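Local coordinates for protein SusD homolog (Bacteroides thetaiotaomicron VPI-5482, PDB 3IV0) that probably binds glycans at the bacterial outer membrane as a member of the SusD family, its precise function still being unknown, at residues A[127-132]-A[206-211]; A[186-191]-A[235-240]; A[194-199]-A[260-265]; A[370-375]-A[393-398]. All coordinates share one frame; numbering follows the deposited sequence.

Contact 1: A[127-132]-A[206-211]; sequences AIFMRS and IALMMH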
loop_
_atom_site.group_PDB
_atom_site.type_symbol
_atom_site.label_atom_id
_atom_site.label_comp_id
_atom_site.label_asym_id
_atom_site.label_seq_id
_atom_site.Cartn_x
_atom_site.Cartn_y
_atom_site.Cartn_z
ATOM N N ALA A 127 -7.848 -0.766 16.565
ATOM C CA ALA A 127 -9.085 -0.838 15.828
ATOM C C ALA A 127 -9.337 0.471 15.075
ATOM O O ALA A 127 -9.800 0.432 13.920
ATOM C CB ALA A 127 -10.272 -1.139 16.796
ATOM N N ILE A 128 -9.067 1.610 15.701
ATOM C CA ILE A 128 -9.202 2.891 15.000
ATOM C C ILE A 128 -8.227 2.946 13.831
ATOM O O ILE A 128 -8.599 3.388 12.728
ATOM C CB ILE A 128 -8.950 4.043 15.943
ATOM C CG1 ILE A 128 -10.103 4.139 16.940
ATOM C CG2 ILE A 128 -8.814 5.385 15.166
ATOM C CD1 ILE A 128 -9.757 4.910 18.229
ATOM N N PHE A 129 -6.994 2.505 14.026
ATOM C CA PHE A 129 -6.042 2.453 12.940
ATOM C C PHE A 129 -6.544 1.589 11.786
ATOM O O PHE A 129 -6.514 2.010 10.608
ATOM C CB PHE A 129 -4.668 1.967 13.405
ATOM C CG PHE A 129 -3.701 1.752 12.268
ATOM C CD1 PHE A 129 -3.074 2.842 11.663
ATOM C CD2 PHE A 129 -3.480 0.494 11.750
ATOM C CE1 PHE A 129 -2.228 2.656 10.587
ATOM C CE2 PHE A 129 -2.630 0.310 10.659
ATOM C CZ PHE A 129 -1.991 1.402 10.095
HETATM N N MSE A 130 -7.024 0.398 12.066
HETATM C CA MSE A 130 -7.422 -0.508 11.044
HETATM C C MSE A 130 -8.663 -0.053 10.350
HETATM O O MSE A 130 -8.797 -0.272 9.136
HETATM C CB MSE A 130 -7.578 -1.929 11.618
HETATM C CG MSE A 130 -6.215 -2.527 11.964
HETATM SE SE MSE A 130 -4.894 -2.597 10.570
HETATM C CE MSE A 130 -5.768 -3.764 9.436
ATOM N N ARG A 131 -9.564 0.583 11.062
ATOM C CA ARG A 131 -10.731 1.170 10.410
ATOM C C ARG A 131 -10.328 2.251 9.434
ATOM O O ARG A 131 -10.832 2.295 8.302
ATOM C CB ARG A 131 -11.715 1.708 11.445
ATOM C CG ARG A 131 -12.987 2.280 10.829
ATOM C CD ARG A 131 -14.007 2.695 11.873
ATOM N NE ARG A 131 -13.499 3.840 12.597
ATOM C CZ ARG A 131 -14.005 4.327 13.727
ATOM N NH1 ARG A 131 -15.046 3.768 14.272
ATOM N NH2 ARG A 131 -13.450 5.384 14.307
ATOM N N SER A 132 -9.441 3.138 9.882
ATOM C CA SER A 132 -8.912 4.206 9.038
ATOM C C SER A 132 -8.156 3.673 7.844
ATOM O O SER A 132 -8.306 4.204 6.720
ATOM C CB SER A 132 -8.035 5.163 9.813
ATOM O OG SER A 132 -8.771 5.698 10.917
ATOM N N ILE A 206 1.626 7.105 11.843
ATOM C CA ILE A 206 2.234 8.238 11.164
ATOM C C ILE A 206 2.230 8.034 9.648
ATOM O O ILE A 206 1.866 8.957 8.903
ATOM C CB ILE A 206 3.666 8.468 11.689
ATOM C CG1 ILE A 206 3.634 8.957 13.147
ATOM C CG2 ILE A 206 4.398 9.492 10.801
ATOM C CD1 ILE A 206 4.977 8.837 13.852
ATOM N N ALA A 207 2.630 6.873 9.166
ATOM C CA ALA A 207 2.690 6.634 7.729
ATOM C C ALA A 207 1.324 6.782 7.093
ATOM O O ALA A 207 1.156 7.411 6.040
ATOM C CB ALA A 207 3.271 5.277 7.427
ATOM N N LEU A 208 0.295 6.208 7.709
ATOM C CA LEU A 208 -1.051 6.308 7.185
ATOM C C LEU A 208 -1.513 7.768 7.119
ATOM O O LEU A 208 -2.079 8.223 6.139
ATOM C CB LEU A 208 -2.021 5.471 8.018
ATOM C CG LEU A 208 -3.491 5.576 7.611
ATOM C CD1 LEU A 208 -3.723 5.299 6.118
ATOM C CD2 LEU A 208 -4.382 4.701 8.488
HETATM N N MSE A 209 -1.226 8.529 8.158
HETATM C CA MSE A 209 -1.611 9.932 8.165
HETATM C C MSE A 209 -0.917 10.726 7.095
HETATM O O MSE A 209 -1.517 11.617 6.493
HETATM C CB MSE A 209 -1.364 10.536 9.535
HETATM C CG MSE A 209 -2.303 10.027 10.667
HETATM SE SE MSE A 209 -1.978 10.837 12.372
HETATM C CE MSE A 209 -2.728 12.657 12.052
HETATM N N MSE A 210 0.344 10.384 6.813
HETATM C CA MSE A 210 1.044 11.062 5.736
HETATM C C MSE A 210 0.404 10.779 4.394
HETATM O O MSE A 210 0.188 11.687 3.600
HETATM C CB MSE A 210 2.524 10.699 5.700
HETATM C CG MSE A 210 3.241 11.043 6.961
HETATM SE SE MSE A 210 5.074 10.362 7.124
HETATM C CE MSE A 210 5.866 11.492 6.002
ATOM N N HIS A 211 0.023 9.520 4.169
ATOM C CA HIS A 211 -0.652 9.155 2.936
ATOM C C HIS A 211 -1.999 9.848 2.802
ATOM O O HIS A 211 -2.339 10.355 1.736
ATOM C CB HIS A 211 -0.849 7.649 2.904
ATOM C CG HIS A 211 0.248 6.938 2.234
ATOM N ND1 HIS A 211 1.431 6.570 2.852
ATOM C CD2 HIS A 211 0.331 6.532 0.954
ATOM C CE1 HIS A 211 2.201 5.965 1.952
ATOM N NE2 HIS A 211 1.550 5.930 0.804
#
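The phenyl ring of Phe-129 meets Leu-208 along one corner, CE1, with the leucine methyl CD2 approaching obliquely at 3.6 Å from CE1. CD2 also touches CD1 of the same ring at 3.9 Å, and Leu-208 CB lies 3.8 Å from CE1, so one side of the ring runs along the leucine branch. The ring of Phe-266 adds an edge-to-face partner to Phe-129 from outside the two helices. The other flat group, the imidazole of His-211, does not touch the other segment: its edge carries Ala-207 O in plane, in a weak bond from ND1, and its ring meets those of Phe-365 and His-428.

Phe-129 has its CG anti to the backbone N (chi1 173°), which swings the ring over toward helix 202-219 although the CB itself does not aim there. Leu-208 has the same first torsion (176°) and does aim across, its CD2 slipping between the phenylalanine and Ser-132 CB, 3.9 Å from the latter. The serine hydroxyl takes no part: OG bonds Ile-128 O at 2.9 Å, and that carbonyl also receives Ser-132 N, the two donors coming from opposite faces of its plane.

Helices 117-142 and 202-219 run in roughly the same direction here, with Leu-173 filling in beside both Ser-132 and Leu-208. They belong to the helical, TPR-related part of the SusD family. Because the serine's polar end is spent within its own helix and only its methylene meets the leucine, the buried join rests on carbon-to-carbon packing, without charge or hydrogen bonding between the segments.

Contact 2: A[186-191]-A[235-240]; sequences LPWSYS and GEELER
Trp-188 pushes the benzo end of its indole against the last part of helix 224-238, and the contacts it makes there are mostly between ring C-H groups and oxygens. CH2 stands 3.3 Å from Glu-237 O, which lies at the ring edge near its plane, where the slightly positive rim suits a carbonyl oxygen. Arg-240 O comes in obliquely, 3.7 Å from CZ2, and Leu-238 O is a little farther off, 4.1 Å from CZ3. With CG anti to the carbonyl carbon (chi1 -67°), the indole is directed across to them.

The carboxylate of Glu-237 brings a further oxygen to the same end of the indole: OE2 is 3.6 Å from CH2, displaced from the ring plane, and the carboxylate and indole planes are only 18° apart. A bend at chi2 carries it round to the tryptophan.

Ionic bonds then fix that carboxylate. Arg-240 NH1 reaches Glu-237 OE1 at 2.9 Å, meeting the oxygen on its anti side, somewhat out of the carboxylate plane but nearly within the plane of the guanidinium. OE2 has its own salt bridge to Arg-202, so both oxygens are held by arginines, which should favour the charged form.

Apolar packing completes the surroundings of the indole, with Ile-206 of helix 202-219 and Ala-244 among its neighbours. Trp-188 O is in turn bonded by Tyr-245 OH. What results is a loop tryptophan set against the carbonyls near the C-terminal end of a helix, tying the long connection between helices 174-178 and 202-219 to the helical scaffold of a SusD-family protein.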
loop_
_atom_site.group_PDB
_atom_site.type_symbol
_atom_site.label_atom_id
_atom_site.label_comp_id
_atom_site.label_asym_id
_atom_site.label_seq_id
_atom_site.Cartn_x
_atom_site.Cartn_y
_atom_site.Cartn_z
ATOM N N LEU A 186 0.466 2.834 21.890
ATOM C CA LEU A 186 1.069 2.251 20.669
ATOM C C LEU A 186 2.547 2.550 20.710
ATOM O O LEU A 186 2.960 3.679 20.571
ATOM C CB LEU A 186 0.447 2.863 19.402
ATOM C CG LEU A 186 -1.021 2.524 19.174
ATOM C CD1 LEU A 186 -1.516 3.308 17.944
ATOM C CD2 LEU A 186 -1.274 1.024 19.009
ATOM N N PRO A 187 3.368 1.516 20.882
ATOM C CA PRO A 187 4.776 1.812 20.968
ATOM C C PRO A 187 5.327 2.116 19.591
ATOM O O PRO A 187 4.630 1.909 18.576
ATOM C CB PRO A 187 5.370 0.506 21.478
ATOM C CG PRO A 187 4.480 -0.538 20.870
ATOM C CD PRO A 187 3.106 0.070 20.943
ATOM N N TRP A 188 6.557 2.583 19.542
ATOM C CA TRP A 188 7.242 2.743 18.264
ATOM C C TRP A 188 7.432 1.401 17.578
ATOM O O TRP A 188 7.317 1.289 16.372
ATOM C CB TRP A 188 8.596 3.416 18.413
ATOM C CG TRP A 188 8.537 4.848 18.846
ATOM C CD1 TRP A 188 8.774 5.320 20.099
ATOM C CD2 TRP A 188 8.198 5.984 18.043
ATOM N NE1 TRP A 188 8.622 6.686 20.128
ATOM C CE2 TRP A 188 8.287 7.118 18.872
ATOM C CE3 TRP A 188 7.895 6.158 16.695
ATOM C CZ2 TRP A 188 8.063 8.404 18.393
ATOM C CZ3 TRP A 188 7.670 7.444 16.231
ATOM C CH2 TRP A 188 7.756 8.533 17.086
ATOM N N SER A 189 7.714 0.370 18.359
ATOM C CA SER A 189 7.866 -0.939 17.790
ATOM C C SER A 189 7.827 -2.009 18.867
ATOM O O SER A 189 8.166 -1.784 20.017
ATOM C CB SER A 189 9.183 -1.032 17.037
ATOM O OG SER A 189 10.274 -0.910 17.937
ATOM N N TYR A 190 7.457 -3.197 18.431
ATOM C CA TYR A 190 7.244 -4.325 19.315
ATOM C C TYR A 190 8.430 -5.268 19.229
ATOM O O TYR A 190 9.016 -5.459 18.174
ATOM C CB TYR A 190 6.026 -5.089 18.872
ATOM C CG TYR A 190 4.729 -4.304 18.907
ATOM C CD1 TYR A 190 4.024 -4.128 20.101
ATOM C CD2 TYR A 190 4.186 -3.740 17.735
ATOM C CE1 TYR A 190 2.835 -3.413 20.135
ATOM C CE2 TYR A 190 2.999 -3.038 17.759
ATOM C CZ TYR A 190 2.330 -2.849 18.956
ATOM O OH TYR A 190 1.128 -2.174 19.007
ATOM N N SER A 191 8.795 -5.873 20.351
ATOM C CA SER A 191 9.917 -6.806 20.334
ATOM C C SER A 191 9.461 -8.237 20.075
ATOM O O SER A 191 10.286 -9.060 19.718
ATOM C CB SER A 191 10.695 -6.745 21.642
ATOM O OG SER A 191 9.804 -6.859 22.736
ATOM N N GLY A 235 6.464 13.970 9.672
ATOM C CA GLY A 235 7.869 13.579 9.462
ATOM C C GLY A 235 8.754 13.914 10.643
ATOM O O GLY A 235 9.614 13.147 11.038
ATOM N N GLU A 236 8.570 15.106 11.188
ATOM C CA GLU A 236 9.322 15.528 12.353
ATOM C C GLU A 236 9.039 14.590 13.512
ATOM O O GLU A 236 9.947 14.198 14.238
ATOM C CB GLU A 236 8.963 16.982 12.699
ATOM C CG GLU A 236 9.544 17.972 11.709
ATOM C CD GLU A 236 9.000 19.394 11.809
ATOM O OE1 GLU A 236 8.040 19.644 12.553
ATOM O OE2 GLU A 236 9.534 20.256 11.083
ATOM N N GLU A 237 7.791 14.175 13.671
ATOM C CA GLU A 237 7.443 13.209 14.704
ATOM C C GLU A 237 8.028 11.825 14.419
ATOM O O GLU A 237 8.566 11.181 15.328
ATOM C CB GLU A 237 5.927 13.119 14.877
ATOM C CG GLU A 237 5.458 12.085 15.906
ATOM C CD GLU A 237 5.899 12.385 17.309
ATOM O OE1 GLU A 237 6.238 13.543 17.620
ATOM O OE2 GLU A 237 5.907 11.455 18.125
ATOM N N LEU A 238 7.949 11.373 13.167
ATOM C CA LEU A 238 8.557 10.104 12.787
ATOM C C LEU A 238 10.015 10.049 13.219
ATOM O O LEU A 238 10.504 9.020 13.697
ATOM C CB LEU A 238 8.460 9.931 11.287
ATOM C CG LEU A 238 9.079 8.657 10.729
ATOM C CD1 LEU A 238 8.332 7.455 11.241
ATOM C CD2 LEU A 238 9.112 8.727 9.196
ATOM N N GLU A 239 10.720 11.158 13.060
ATOM C CA GLU A 239 12.146 11.200 13.331
ATOM C C GLU A 239 12.471 11.337 14.811
ATOM O O GLU A 239 13.647 11.437 15.176
ATOM C CB GLU A 239 12.787 12.311 12.515
ATOM C CG GLU A 239 12.846 11.960 11.032
ATOM C CD GLU A 239 13.587 10.657 10.806
ATOM O OE1 GLU A 239 14.835 10.675 10.718
ATOM O OE2 GLU A 239 12.930 9.602 10.770
ATOM N N ARG A 240 11.465 11.294 15.660
ATOM C CA ARG A 240 11.657 11.167 17.118
ATOM C C ARG A 240 11.619 9.701 17.589
ATOM O O ARG A 240 11.581 9.396 18.794
ATOM C CB ARG A 240 10.585 11.979 17.857
ATOM C CG ARG A 240 10.686 13.466 17.579
ATOM C CD ARG A 240 9.645 14.308 18.295
ATOM N NE ARG A 240 9.810 15.677 17.833
ATOM C CZ ARG A 240 8.934 16.373 17.118
ATOM N NH1 ARG A 240 7.713 15.913 16.827
ATOM N NH2 ARG A 240 9.271 17.596 16.750
#

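Contact 3: A[194-199]-A[260-265]; sequences SSKGIR and GSDEGL
Lys-196 and Gly-260 face each other across two irregular stretches of backbone, Gly-260 with positive phi leading into a type I beta turn from Ser-261 to Gly-264, and Gly-197, also at positive phi, turning the opposite loop. Segment 260-265 thus turns tightly just before strand 264-268, one half of the two-stranded antiparallel sheet with 362-366. An ST turn overlaps the beta turn: Ser-261 OG accepts from Glu-263 N at 3.1 Å. Gly-264 N closes the beta turn on Ser-261 O at 3.2 Å.

The side chain that spans the gap is Lys-196. It leaves its loop with CG anti to the backbone N and stays extended until chi4 (-60°), where the last bond folds the ammonium toward the turn. On the way, its CD passes 3.3 Å from Gly-260 O, so that carbonyl is flanked by the aliphatic chain as well as by the charge at its end.

NZ has two partners here. It forms a hydrogen bond with Gly-260 O at 3.2 Å, and a salt bridge with Asp-262. Ser-261 O is also near, but at an angle too poor for a bond. The carbonyl and the carboxylate together should stabilise the positive charge. Gly-197 is joined by backbone hydrogen bonding to Glu-267 farther along the same strand, whose carboxylate also receives Gly-260 N, so both segments are also tied to Glu-267.

The two NZ bonds differ in direction: Asp-262 OD1, 3.1 Å from Lys-196 NZ, uses its anti lone pair, whereas NZ sits 54° above the carbonyl plane of Gly-260.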
loop_
_atom_site.group_PDB
_atom_site.type_symbol
_atom_site.label_atom_id
_atom_site.label_comp_id
_atom_site.label_asym_id
_atom_site.label_seq_id
_atom_site.Cartn_x
_atom_site.Cartn_y
_atom_site.Cartn_z
ATOM N N SER A 194 5.486 -11.946 17.227
ATOM C CA SER A 194 4.075 -12.105 16.943
ATOM C C SER A 194 3.402 -10.751 16.695
ATOM O O SER A 194 2.261 -10.697 16.244
ATOM C CB SER A 194 3.389 -12.863 18.084
ATOM O OG SER A 194 3.817 -14.215 18.087
ATOM N N SER A 195 4.101 -9.661 16.998
ATOM C CA SER A 195 3.546 -8.312 16.783
ATOM C C SER A 195 4.366 -7.415 15.885
ATOM O O SER A 195 3.811 -6.498 15.289
ATOM C CB SER A 195 3.328 -7.599 18.112
ATOM O OG SER A 195 2.357 -8.309 18.868
ATOM N N LYS A 196 5.663 -7.658 15.741
ATOM C CA LYS A 196 6.533 -6.717 15.092
ATOM C C LYS A 196 6.176 -6.570 13.607
ATOM O O LYS A 196 6.248 -7.529 12.845
ATOM C CB LYS A 196 7.987 -7.140 15.238
ATOM C CG LYS A 196 8.986 -6.064 14.865
ATOM C CD LYS A 196 10.387 -6.551 15.297
ATOM C CE LYS A 196 11.327 -5.434 15.421
ATOM N NZ LYS A 196 11.410 -4.821 14.148
ATOM N N GLY A 197 5.809 -5.342 13.235
ATOM C CA GLY A 197 5.424 -4.998 11.847
ATOM C C GLY A 197 3.971 -5.241 11.498
ATOM O O GLY A 197 3.393 -4.518 10.702
ATOM N N ILE A 198 3.352 -6.218 12.146
ATOM C CA ILE A 198 2.053 -6.725 11.810
ATOM C C ILE A 198 0.932 -6.336 12.771
ATOM O O ILE A 198 -0.235 -6.641 12.512
ATOM C CB ILE A 198 2.094 -8.252 11.603
ATOM C CG1 ILE A 198 2.538 -8.988 12.877
ATOM C CG2 ILE A 198 3.026 -8.613 10.415
ATOM C CD1 ILE A 198 2.382 -10.528 12.720
ATOM N N ARG A 199 1.282 -5.662 13.861
ATOM C CA ARG A 199 0.322 -4.995 14.718
ATOM C C ARG A 199 0.641 -3.511 14.655
ATOM O O ARG A 199 1.808 -3.114 14.630
ATOM C CB ARG A 199 0.459 -5.523 16.164
ATOM C CG ARG A 199 0.082 -7.001 16.310
ATOM C CD ARG A 199 -1.418 -7.263 16.260
ATOM N NE ARG A 199 -2.132 -6.761 17.427
ATOM C CZ ARG A 199 -2.272 -7.421 18.574
ATOM N NH1 ARG A 199 -1.805 -8.645 18.734
ATOM N NH2 ARG A 199 -2.910 -6.811 19.559
ATOM N N GLY A 260 8.856 -7.980 9.534
ATOM C CA GLY A 260 9.337 -7.896 10.887
ATOM C C GLY A 260 10.683 -7.216 11.059
ATOM O O GLY A 260 11.261 -7.259 12.147
ATOM N N SER A 261 11.172 -6.523 10.041
ATOM C CA SER A 261 12.438 -5.816 10.136
ATOM C C SER A 261 12.284 -4.456 10.791
ATOM O O SER A 261 11.180 -3.932 10.937
ATOM C CB SER A 261 13.080 -5.597 8.754
ATOM O OG SER A 261 12.504 -4.455 8.111
ATOM N N ASP A 262 13.414 -3.834 11.108
ATOM C CA ASP A 262 13.393 -2.504 11.717
ATOM C C ASP A 262 13.035 -1.389 10.721
ATOM O O ASP A 262 12.968 -0.235 11.101
ATOM C CB ASP A 262 14.760 -2.140 12.310
ATOM C CG ASP A 262 15.064 -2.862 13.625
ATOM O OD1 ASP A 262 14.250 -3.673 14.087
ATOM O OD2 ASP A 262 16.126 -2.561 14.205
ATOM N N GLU A 263 12.834 -1.728 9.446
ATOM C CA GLU A 263 12.452 -0.759 8.449
ATOM C C GLU A 263 10.934 -0.764 8.248
ATOM O O GLU A 263 10.373 0.204 7.715
ATOM C CB GLU A 263 13.187 -1.047 7.132
ATOM C CG GLU A 263 13.003 0.028 6.125
ATOM C CD GLU A 263 13.943 0.013 4.958
ATOM O OE1 GLU A 263 15.076 -0.479 5.098
ATOM O OE2 GLU A 263 13.553 0.616 3.916
ATOM N N GLY A 264 10.256 -1.816 8.662
ATOM C CA GLY A 264 8.827 -1.900 8.408
ATOM C C GLY A 264 8.059 -0.889 9.248
ATOM O O GLY A 264 8.389 -0.657 10.412
ATOM N N LEU A 265 7.031 -0.272 8.683
ATOM C CA LEU A 265 6.121 0.568 9.457
ATOM C C LEU A 265 4.755 -0.117 9.560
ATOM O O LEU A 265 4.137 -0.030 10.633
ATOM C CB LEU A 265 5.995 1.992 8.890
ATOM C CG LEU A 265 7.281 2.814 8.967
ATOM C CD1 LEU A 265 7.071 4.167 8.293
ATOM C CD2 LEU A 265 7.794 2.979 10.369
#

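Contact 4: A[370-375]-A[393-398]; sequences ALLLYA and NRVRNR
Arg-394 starts out with CG anti to its carbonyl carbon (chi1 -73°) and then kinks at chi3 (65°), which turns its guanidinium toward Leu-371 on the neighbouring helix. Leu-371 places its two methyls there: CD1 lies over the centre of one guanidinium face, 3.9 Å from CZ, while CD2 comes 3.7 Å from NH1. The two side chains meet at about a right angle, the leucine branch standing against the flat of the arginine.

A second meeting lies one residue farther on. Leu-372 and Val-395 reach for each other tip to tip, with Val-395 CG2 4.1 Å from Leu-372 CG. Their CA atoms, 8.0 Å apart, mark the closest approach of the two backbones.

Helices 367-381 and 385-398 follow one another through a very short link and run roughly antiparallel, a helical hairpin, consistent with the TPR-related character of this SusD family region. Val-395 also touches Glu-418 and Glu-422 of helix 408-422.

The guanidinium nitrogens have further partners: NH1 makes a salt bridge to Glu-239, and NH2 a hydrogen bond to Tyr-367 OH at the start of helix 367-381, which together fix the rotation of the plane under the leucine methyl. A 1,2-ethanediol molecule, probably from the crystallisation liquor, lies about 3 Å from the arginine side chain.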
loop_
_atom_site.group_PDB
_atom_site.type_symbol
_atom_site.label_atom_id
_atom_site.label_comp_id
_atom_site.label_asym_id
_atom_site.label_seq_id
_atom_site.Cartn_x
_atom_site.Cartn_y
_atom_site.Cartn_z
ATOM N N ALA A 370 8.340 6.452 3.881
ATOM C CA ALA A 370 7.941 7.563 4.717
ATOM C C ALA A 370 8.937 8.710 4.663
ATOM O O ALA A 370 8.527 9.855 4.578
ATOM C CB ALA A 370 7.733 7.092 6.143
ATOM N N LEU A 371 10.219 8.390 4.585
ATOM C CA LEU A 371 11.220 9.447 4.443
ATOM C C LEU A 371 11.013 10.183 3.135
ATOM O O LEU A 371 11.223 11.382 3.059
ATOM C CB LEU A 371 12.646 8.850 4.511
ATOM C CG LEU A 371 13.046 8.275 5.842
ATOM C CD1 LEU A 371 14.435 7.628 5.717
ATOM C CD2 LEU A 371 13.021 9.356 6.951
ATOM N N LEU A 372 10.663 9.456 2.076
ATOM C CA LEU A 372 10.424 10.091 0.774
ATOM C C LEU A 372 9.169 10.907 0.769
ATOM O O LEU A 372 9.126 11.950 0.134
ATOM C CB LEU A 372 10.444 9.067 -0.355
ATOM C CG LEU A 372 11.810 8.394 -0.609
ATOM C CD1 LEU A 372 11.666 7.181 -1.524
ATOM C CD2 LEU A 372 12.863 9.390 -1.136
ATOM N N LEU A 373 8.132 10.503 1.495
ATOM C CA LEU A 373 6.936 11.341 1.636
ATOM C C LEU A 373 7.234 12.654 2.347
ATOM O O LEU A 373 6.726 13.709 1.987
ATOM C CB LEU A 373 5.835 10.598 2.385
ATOM C CG LEU A 373 5.242 9.336 1.739
ATOM C CD1 LEU A 373 4.093 8.829 2.623
ATOM C CD2 LEU A 373 4.799 9.594 0.294
ATOM N N TYR A 374 8.038 12.576 3.400
ATOM C CA TYR A 374 8.502 13.740 4.149
ATOM C C TYR A 374 9.279 14.669 3.206
ATOM O O TYR A 374 8.985 15.849 3.092
ATOM C CB TYR A 374 9.335 13.230 5.322
ATOM C CG TYR A 374 9.870 14.210 6.303
ATOM C CD1 TYR A 374 9.524 15.540 6.299
ATOM C CD2 TYR A 374 10.698 13.762 7.311
ATOM C CE1 TYR A 374 10.035 16.409 7.267
ATOM C CE2 TYR A 374 11.192 14.618 8.265
ATOM C CZ TYR A 374 10.882 15.937 8.223
ATOM O OH TYR A 374 11.412 16.814 9.147
ATOM N N ALA A 375 10.215 14.100 2.452
ATOM C CA ALA A 375 10.941 14.897 1.473
ATOM C C ALA A 375 9.995 15.525 0.455
ATOM O O ALA A 375 10.164 16.694 0.081
ATOM C CB ALA A 375 11.970 14.047 0.760
ATOM N N ASN A 393 18.527 11.723 0.237
ATOM C CA ASN A 393 19.849 11.100 0.163
ATOM C C ASN A 393 20.077 9.970 1.136
ATOM O O ASN A 393 20.938 9.130 0.920
ATOM C CB ASN A 393 20.924 12.179 0.255
ATOM C CG ASN A 393 21.042 12.957 -1.021
ATOM O OD1 ASN A 393 20.805 12.424 -2.098
ATOM N ND2 ASN A 393 21.433 14.243 -0.932
ATOM N N ARG A 394 19.287 9.892 2.188
ATOM C CA ARG A 394 19.362 8.698 3.021
ATOM C C ARG A 394 18.970 7.455 2.243
ATOM O O ARG A 394 19.595 6.406 2.379
ATOM C CB ARG A 394 18.512 8.864 4.263
ATOM C CG ARG A 394 19.159 9.850 5.255
ATOM C CD ARG A 394 18.278 10.188 6.384
ATOM N NE ARG A 394 17.997 9.036 7.216
ATOM C CZ ARG A 394 17.065 9.059 8.167
ATOM N NH1 ARG A 394 16.393 10.168 8.366
ATOM N NH2 ARG A 394 16.832 7.989 8.896
ATOM N N VAL A 395 17.976 7.601 1.382
ATOM C CA VAL A 395 17.536 6.504 0.537
ATOM C C VAL A 395 18.521 6.270 -0.619
ATOM O O VAL A 395 18.869 5.125 -0.903
ATOM C CB VAL A 395 16.115 6.750 0.037
ATOM C CG1 VAL A 395 15.668 5.637 -0.918
ATOM C CG2 VAL A 395 15.150 6.874 1.260
ATOM N N ARG A 396 18.983 7.361 -1.227
ATOM C CA ARG A 396 19.976 7.239 -2.301
ATOM C C ARG A 396 21.234 6.553 -1.780
ATOM O O ARG A 396 21.780 5.668 -2.425
ATOM C CB ARG A 396 20.363 8.607 -2.840
ATOM C CG ARG A 396 19.271 9.448 -3.448
ATOM C CD ARG A 396 18.862 8.957 -4.798
ATOM N NE ARG A 396 19.932 9.170 -5.790
ATOM C CZ ARG A 396 19.817 8.840 -7.065
ATOM N NH1 ARG A 396 18.747 8.217 -7.533
ATOM N NH2 ARG A 396 20.828 9.069 -7.894
ATOM N N ASN A 397 21.718 6.989 -0.621
ATOM C CA ASN A 397 22.949 6.428 -0.073
ATOM C C ASN A 397 22.788 4.945 0.260
ATOM O O ASN A 397 23.692 4.152 0.026
ATOM C CB ASN A 397 23.440 7.200 1.145
ATOM C CG ASN A 397 24.120 8.533 0.802
ATOM O OD1 ASN A 397 23.975 9.519 1.541
ATOM N ND2 ASN A 397 24.880 8.562 -0.272
ATOM N N ARG A 398 21.627 4.540 0.773
ATOM C CA ARG A 398 21.423 3.130 1.073
ATOM C C ARG A 398 21.500 2.291 -0.206
ATOM O O ARG A 398 22.009 1.167 -0.174
ATOM C CB ARG A 398 20.081 2.923 1.819
ATOM C CG ARG A 398 19.907 1.526 2.318
ATOM C CD ARG A 398 19.150 0.617 1.402
ATOM N NE ARG A 398 17.751 1.025 1.259
ATOM C CZ ARG A 398 16.790 0.776 2.138
ATOM N NH1 ARG A 398 17.032 0.117 3.252
ATOM N NH2 ARG A 398 15.573 1.210 1.899
#

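Helix 202-219 joins contact 1 to contact 2, since Ile-206 CD1 packs 3.9 Å from Trp-188 CZ3. Contacts 2 and 3 share the long loop before that helix, their centres about 12 Å apart, with Tyr-190 CG 3.7 Å from Ser-195 CB. The hairpin of contact 4 is tied to both by charge: Glu-239 OE1 lies 2.9 Å from Arg-394 NH1, and Glu-263 OE1 2.8 Å from Arg-398 NH1. Ala-370 CB touches both Leu-238 CD2 and Leu-265 CD1 at 3.7 Å, bringing contacts 2, 3 and 4 together. Contacts 1 and 4 have centres about 21 Å apart yet touch, His-211 CE1 standing 3.5 Å from Leu-373 CD1.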